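Local atomic coordinates of 5-cytosine DNA methyltransferase (Entamoeba histolytica, PDB entry 3QV2), a protein that probably methylates carbon 5 of cytosine in tRNA or DNA, as a Dnmt2-like enzyme that takes the methyl group from S-adenosylmethionine. Residues 39-44 against 73-78; 50-53 against 58-61. All coordinates share one frame; numbering follows the deposited sequence. Where two conformers were deposited one is given.

Contact 1 of 2, residues 39-44 against 73-78. With SAH (S-adenosyl-L-homocysteine), chain B; SO4 (sulfate ion), chain D.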
loop_
_atom_site.group_PDB
_atom_site.type_symbol
_atom_site.label_atom_id
_atom_site.label_comp_id
_atom_site.label_asym_id
_atom_site.label_seq_id
_atom_site.Cartn_x
_atom_site.Cartn_y
_atom_site.Cartn_z
ATOM N N ILE A 39 4.010 2.007 16.574
ATOM C CA ILE A 39 3.212 1.014 17.288
ATOM C C ILE A 39 2.136 0.459 16.361
ATOM O O ILE A 39 1.071 1.055 16.206
ATOM C CB ILE A 39 2.546 1.592 18.552
ATOM C CG1 ILE A 39 3.604 1.992 19.585
ATOM C CG2 ILE A 39 1.597 0.576 19.162
ATOM C CD1 ILE A 39 4.316 3.290 19.271
ATOM N N PRO A 40 2.421 -0.690 15.735
ATOM C CA PRO A 40 1.555 -1.317 14.733
ATOM C C PRO A 40 0.373 -2.067 15.339
ATOM O O PRO A 40 0.532 -2.771 16.337
ATOM C CB PRO A 40 2.498 -2.305 14.042
ATOM C CG PRO A 40 3.472 -2.677 15.098
ATOM C CD PRO A 40 3.669 -1.446 15.938
ATOM N N PHE A 41 -0.801 -1.908 14.734
ATOM C CA PHE A 41 -1.994 -2.652 15.124
ATOM C C PHE A 41 -2.542 -3.415 13.923
ATOM O O PHE A 41 -2.809 -2.825 12.875
ATOM C CB PHE A 41 -3.075 -1.707 15.658
ATOM C CG PHE A 41 -2.857 -1.262 17.076
ATOM C CD1 PHE A 41 -3.563 -1.844 18.117
ATOM C CD2 PHE A 41 -1.956 -0.253 17.370
ATOM C CE1 PHE A 41 -3.370 -1.432 19.422
ATOM C CE2 PHE A 41 -1.756 0.162 18.673
ATOM C CZ PHE A 41 -2.464 -0.428 19.700
ATOM N N ASP A 42 -2.707 -4.724 14.075
ATOM C CA ASP A 42 -3.294 -5.546 13.024
ATOM C C ASP A 42 -3.625 -6.938 13.556
ATOM O O ASP A 42 -2.896 -7.485 14.385
ATOM C CB ASP A 42 -2.357 -5.635 11.816
ATOM C CG ASP A 42 -3.080 -6.039 10.544
ATOM O OD1 ASP A 42 -3.848 -7.021 10.581
ATOM O OD2 ASP A 42 -2.886 -5.365 9.510
ATOM N N ILE A 43 -4.731 -7.501 13.082
ATOM C CA ILE A 43 -5.203 -8.795 13.562
ATOM C C ILE A 43 -4.781 -9.947 12.654
ATOM O O ILE A 43 -5.002 -11.114 12.978
ATOM C CB ILE A 43 -6.734 -8.808 13.702
ATOM C CG1 ILE A 43 -7.394 -8.568 12.343
ATOM C CG2 ILE A 43 -7.183 -7.761 14.705
ATOM C CD1 ILE A 43 -8.908 -8.546 12.390
ATOM N N ASN A 44 -4.176 -9.617 11.516
ATOM C CA ASN A 44 -3.736 -10.631 10.564
ATOM C C ASN A 44 -2.432 -11.289 11.008
ATOM O O ASN A 44 -1.363 -10.678 10.944
ATOM C CB ASN A 44 -3.577 -10.018 9.170
ATOM C CG ASN A 44 -3.430 -11.066 8.085
ATOM O OD1 ASN A 44 -2.337 -11.578 7.846
ATOM N ND2 ASN A 44 -4.532 -11.388 7.417
ATOM N N GLU A 73 -4.530 6.308 24.010
ATOM C CA GLU A 73 -3.896 7.481 24.598
ATOM C C GLU A 73 -2.686 7.096 25.451
ATOM O O GLU A 73 -1.745 7.876 25.591
ATOM C CB GLU A 73 -4.913 8.273 25.427
ATOM C CG GLU A 73 -4.645 9.768 25.474
ATOM C CD GLU A 73 -5.780 10.547 26.110
ATOM O OE1 GLU A 73 -6.204 11.566 25.526
ATOM O OE2 GLU A 73 -6.244 10.148 27.199
ATOM N N SER A 74 -2.713 5.889 26.009
ATOM C CA SER A 74 -1.611 5.403 26.832
ATOM C C SER A 74 -0.327 5.310 26.016
ATOM O O SER A 74 0.774 5.323 26.566
ATOM C CB SER A 74 -1.944 4.039 27.439
ATOM O OG SER A 74 -1.938 3.024 26.449
ATOM N N LEU A 75 -0.480 5.217 24.701
ATOM C CA LEU A 75 0.660 5.123 23.795
ATOM C C LEU A 75 1.419 6.444 23.705
ATOM O O LEU A 75 2.586 6.470 23.319
ATOM C CB LEU A 75 0.202 4.683 22.402
ATOM C CG LEU A 75 0.109 3.179 22.136
ATOM C CD1 LEU A 75 -0.429 2.430 23.344
ATOM C CD2 LEU A 75 -0.740 2.903 20.900
ATOM N N ASN A 76 0.750 7.536 24.064
ATOM C CA ASN A 76 1.359 8.861 24.014
ATOM C C ASN A 76 1.990 9.155 22.659
ATOM O O ASN A 76 3.127 9.620 22.576
ATOM C CB ASN A 76 2.397 9.027 25.128
ATOM C CG ASN A 76 1.783 8.940 26.512
ATOM O OD1 ASN A 76 2.272 8.213 27.377
ATOM N ND2 ASN A 76 0.700 9.678 26.725
ATOM N N CYS A 77 1.246 8.879 21.594
ATOM C CA CYS A 77 1.726 9.130 20.241
ATOM C C CYS A 77 1.142 10.427 19.698
ATOM O O CYS A 77 0.152 10.937 20.220
ATOM C CB CYS A 77 1.373 7.964 19.316
ATOM S SG CYS A 77 2.343 6.469 19.602
ATOM N N ASN A 78 1.758 10.954 18.646
ATOM C CA ASN A 78 1.315 12.210 18.051
ATOM C C ASN A 78 1.077 12.102 16.548
ATOM O O ASN A 78 0.960 13.112 15.856
ATOM C CB ASN A 78 2.325 13.322 18.343
ATOM C CG ASN A 78 3.713 13.001 17.820
ATOM O OD1 ASN A 78 3.887 12.103 16.995
ATOM N ND2 ASN A 78 4.710 13.737 18.297
HETATM N N SAH B . -0.792 -0.898 4.419
HETATM C CA SAH B . -0.449 -2.197 4.964
HETATM C CB SAH B . -1.599 -3.180 4.794
HETATM C CG SAH B . -3.011 -2.650 4.745
HETATM S SD SAH B . -4.333 -3.841 4.452
HETATM C C SAH B . 0.808 -2.700 4.300
HETATM O O SAH B . 1.014 -3.943 4.205
HETATM O OXT SAH B . 1.664 -1.869 3.840
HETATM C "C5'" SAH B . -5.532 -3.720 5.762
HETATM C "C4'" SAH B . -5.224 -4.374 7.058
HETATM O "O4'" SAH B . -6.146 -3.944 7.998
HETATM C "C3'" SAH B . -5.381 -5.825 6.927
HETATM O "O3'" SAH B . -4.144 -6.441 7.042
HETATM C "C2'" SAH B . -6.250 -6.258 7.991
HETATM O "O2'" SAH B . -5.677 -7.321 8.668
HETATM C "C1'" SAH B . -6.374 -5.093 8.872
HETATM N N9 SAH B . -7.628 -5.087 9.568
HETATM C C8 SAH B . -8.876 -5.263 9.113
HETATM N N7 SAH B . -9.704 -5.162 10.165
HETATM C C5 SAH B . -8.965 -4.925 11.276
HETATM C C6 SAH B . -9.289 -4.738 12.622
HETATM N N6 SAH B . -10.661 -4.782 13.063
HETATM N N1 SAH B . -8.288 -4.519 13.494
HETATM C C2 SAH B . -7.006 -4.475 13.107
HETATM N N3 SAH B . -6.674 -4.650 11.823
HETATM C C4 SAH B . -7.624 -4.876 10.898
HETATM S S SO4 D . 4.137 15.675 21.240
HETATM O O1 SO4 D . 3.524 14.365 21.436
HETATM O O2 SO4 D . 4.082 16.051 19.831
HETATM O O3 SO4 D . 3.408 16.662 22.033
HETATM O O4 SO4 D . 5.531 15.623 21.671
#

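Contact 2 of 2, residues 50-53 against 58-61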
loop_
_atom_site.group_PDB
_atom_site.type_symbol
_atom_site.label_atom_id
_atom_site.label_comp_id
_atom_site.label_asym_id
_atom_site.label_seq_id
_atom_site.Cartn_x
_atom_site.Cartn_y
_atom_site.Cartn_z
ATOM N N ILE A 50 5.360 -11.178 9.235
ATOM C CA ILE A 50 6.266 -10.488 8.327
ATOM C C ILE A 50 6.750 -9.183 8.950
ATOM O O ILE A 50 7.940 -8.867 8.910
ATOM C CB ILE A 50 5.592 -10.191 6.975
ATOM C CG1 ILE A 50 5.213 -11.497 6.269
ATOM C CG2 ILE A 50 6.507 -9.344 6.103
ATOM C CD1 ILE A 50 4.584 -11.294 4.910
ATOM N N TYR A 51 5.821 -8.433 9.536
ATOM C CA TYR A 51 6.154 -7.172 10.188
ATOM C C TYR A 51 7.194 -7.389 11.282
ATOM O O TYR A 51 8.237 -6.740 11.296
ATOM C CB TYR A 51 4.898 -6.527 10.779
ATOM C CG TYR A 51 5.110 -5.111 11.264
ATOM C CD1 TYR A 51 4.701 -4.026 10.499
ATOM C CD2 TYR A 51 5.725 -4.858 12.483
ATOM C CE1 TYR A 51 4.895 -2.730 10.936
ATOM C CE2 TYR A 51 5.924 -3.566 12.927
ATOM C CZ TYR A 51 5.506 -2.506 12.150
ATOM O OH TYR A 51 5.697 -1.214 12.580
ATOM N N SER A 52 6.897 -8.309 12.194
ATOM C CA SER A 52 7.786 -8.603 13.313
ATOM C C SER A 52 9.142 -9.118 12.836
ATOM O O SER A 52 10.178 -8.782 13.409
ATOM C CB SER A 52 7.137 -9.612 14.262
ATOM O OG SER A 52 5.984 -9.062 14.880
ATOM N N LYS A 53 9.132 -9.934 11.787
ATOM C CA LYS A 53 10.368 -10.465 11.218
ATOM C C LYS A 53 11.298 -9.351 10.748
ATOM O O LYS A 53 12.508 -9.409 10.963
ATOM C CB LYS A 53 10.063 -11.413 10.056
ATOM C CG LYS A 53 11.272 -11.757 9.192
ATOM C CD LYS A 53 12.306 -12.570 9.953
ATOM C CE LYS A 53 13.484 -12.932 9.058
ATOM N NZ LYS A 53 14.465 -13.818 9.745
ATOM N N GLU A 58 6.710 -6.315 18.223
ATOM C CA GLU A 58 5.445 -7.043 18.259
ATOM C C GLU A 58 4.274 -6.193 17.776
ATOM O O GLU A 58 4.205 -4.997 18.055
ATOM C CB GLU A 58 5.165 -7.573 19.666
ATOM C CG GLU A 58 3.912 -8.429 19.757
ATOM C CD GLU A 58 3.730 -9.051 21.124
ATOM O OE1 GLU A 58 4.442 -8.640 22.066
ATOM O OE2 GLU A 58 2.877 -9.954 21.256
ATOM N N VAL A 59 3.357 -6.824 17.050
ATOM C CA VAL A 59 2.162 -6.147 16.567
ATOM C C VAL A 59 1.000 -6.326 17.538
ATOM O O VAL A 59 0.707 -7.444 17.968
ATOM C CB VAL A 59 1.728 -6.679 15.185
ATOM C CG1 VAL A 59 0.481 -5.954 14.712
ATOM C CG2 VAL A 59 2.855 -6.526 14.175
ATOM N N GLN A 60 0.343 -5.223 17.882
ATOM C CA GLN A 60 -0.815 -5.264 18.768
ATOM C C GLN A 60 -2.029 -5.819 18.031
ATOM O O GLN A 60 -2.452 -5.269 17.015
ATOM C CB GLN A 60 -1.124 -3.867 19.310
ATOM C CG GLN A 60 0.032 -3.214 20.044
ATOM C CD GLN A 60 0.403 -3.943 21.317
ATOM O OE1 GLN A 60 1.552 -4.338 21.503
ATOM N NE2 GLN A 60 -0.567 -4.116 22.208
ATOM N N VAL A 61 -2.588 -6.907 18.552
ATOM C CA VAL A 61 -3.697 -7.590 17.892
ATOM C C VAL A 61 -5.061 -7.169 18.432
ATOM O O VAL A 61 -6.079 -7.773 18.098
ATOM C CB VAL A 61 -3.562 -9.122 18.002
ATOM C CG1 VAL A 61 -2.301 -9.592 17.301
ATOM C CG2 VAL A 61 -3.555 -9.553 19.460
#

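Contact 1 of 2, residues 39-44 against 73-78
Leu-75 sends one methyl, CD2, into the angle between Ile-39 and Phe-41, and this one branch makes two of the three closest approaches. Leu-75 CD2 lies 3.7 Å from Ile-39 CG2, while Phe-41 CE2 is also 3.7 Å from Leu-75 CD2. The methyl meets the rim of the phenyl ring, close to its plane, the two side chains pointing at each other. Ile-39 divides its work between two branches. With CG1 beside the backbone N (chi1 -65°), Ile-39 CD1 extends to rest 3.8 Å from Cys-77 SG, and CG2 is left for the leucine. A beta-branched residue suits this place because it covers two neighbours at once; cysteine offers a small apolar surface in return.

The polar interactions lie at the two far ends. Asp-42 grips the ribose of S-adenosyl-L-homocysteine with both carboxylate oxygens: SAH O2' donates to Asp-42 OD1 over 2.7 Å and SAH O3' to Asp-42 OD2 over 3.0 Å. Asp-42 OD1 also accepts from Asn-44 N at 2.8 Å, a nearly straight bond (168°) that closes an Asx turn, and the backbone N of Gly-19 is hydrogen-bonded to OD2. An acidic residue after a strand, holding the ribose diol, is a familiar feature of Rossmann-like methyltransferases. Ile-43 lays its CG2 3.6 Å from adenine N1 of the cofactor product. At the other end Asn-78 ND2 binds O2 of a sulfate, probably from the crystallisation liquor, at 2.8 Å.

Strand 36-41 is the outermost parallel strand on its side of the sheet. Helix 69-74 ends beside it, and Ile-14 of the adjoining strand 11-16 touches Phe-41, Leu-75 and Cys-77, joining sheet and helix end in one apolar layer.

Contact 2 of 2, residues 50-53 against 58-61
Val-59 rests one methyl, CG2, against the ring of Tyr-51, within the Rossmann-like methyltransferase fold, where helix 45-55 is followed by a loop that returns along the sheet edge. Val-59 CG2 lies 3.7 Å from Tyr-51 CD2 and 3.9 Å from Tyr-51 CG, the side chains crossing obliquely. Valine suits the place: short and branched, it puts a methyl on the ring without a long chain between helix and loop, and its CG2, beside the backbone N, faces the helix. Ser-52, small enough to let the chain pass close by, brings its OG to 4.0 Å from Glu-58 CA. Glu-58 itself points its CB away from the helix, as befits an exposed charge.

Farther out, Pro-40 of strand 36-41 touches both Tyr-51 and Val-59, so the pair packs against the sheet edge. The tyrosine ring also meets Phe-55 with planes at about 45°, and Val-59 reaches Asn-48 of the same helix. Ser-52 OG is hydrogen-bonded to Glu-57 O, joining the helix to the start of the loop. Tyrosine combines an apolar ring with a polar tip, and here the OH of the buried Tyr-51 is hydrogen-bonded to both Glu-15 OE2 and Arg-24 NH1.

From the N terminus, the chain runs through strand 36-41, enters the cofactor pocket at 42-44 and turns into helix 45-55. Contact 2 closes a short loop when 58-61 returns beside that helix. After helix 69-74, contact 1 closes the wider loop by bringing 73-78 back to the strand, so contact 2 is nested inside it. Their centres are 12 Å apart, and the two touch directly: Pro-40 O and Gln-60 N are 2.9 Å apart and probably hydrogen-bonded, and a second probable hydrogen bond joins Asp-42 N and Gln-60 O at 3.0 Å. Together they tie the edge strand to both following helices, beside the S-adenosyl-L-homocysteine site.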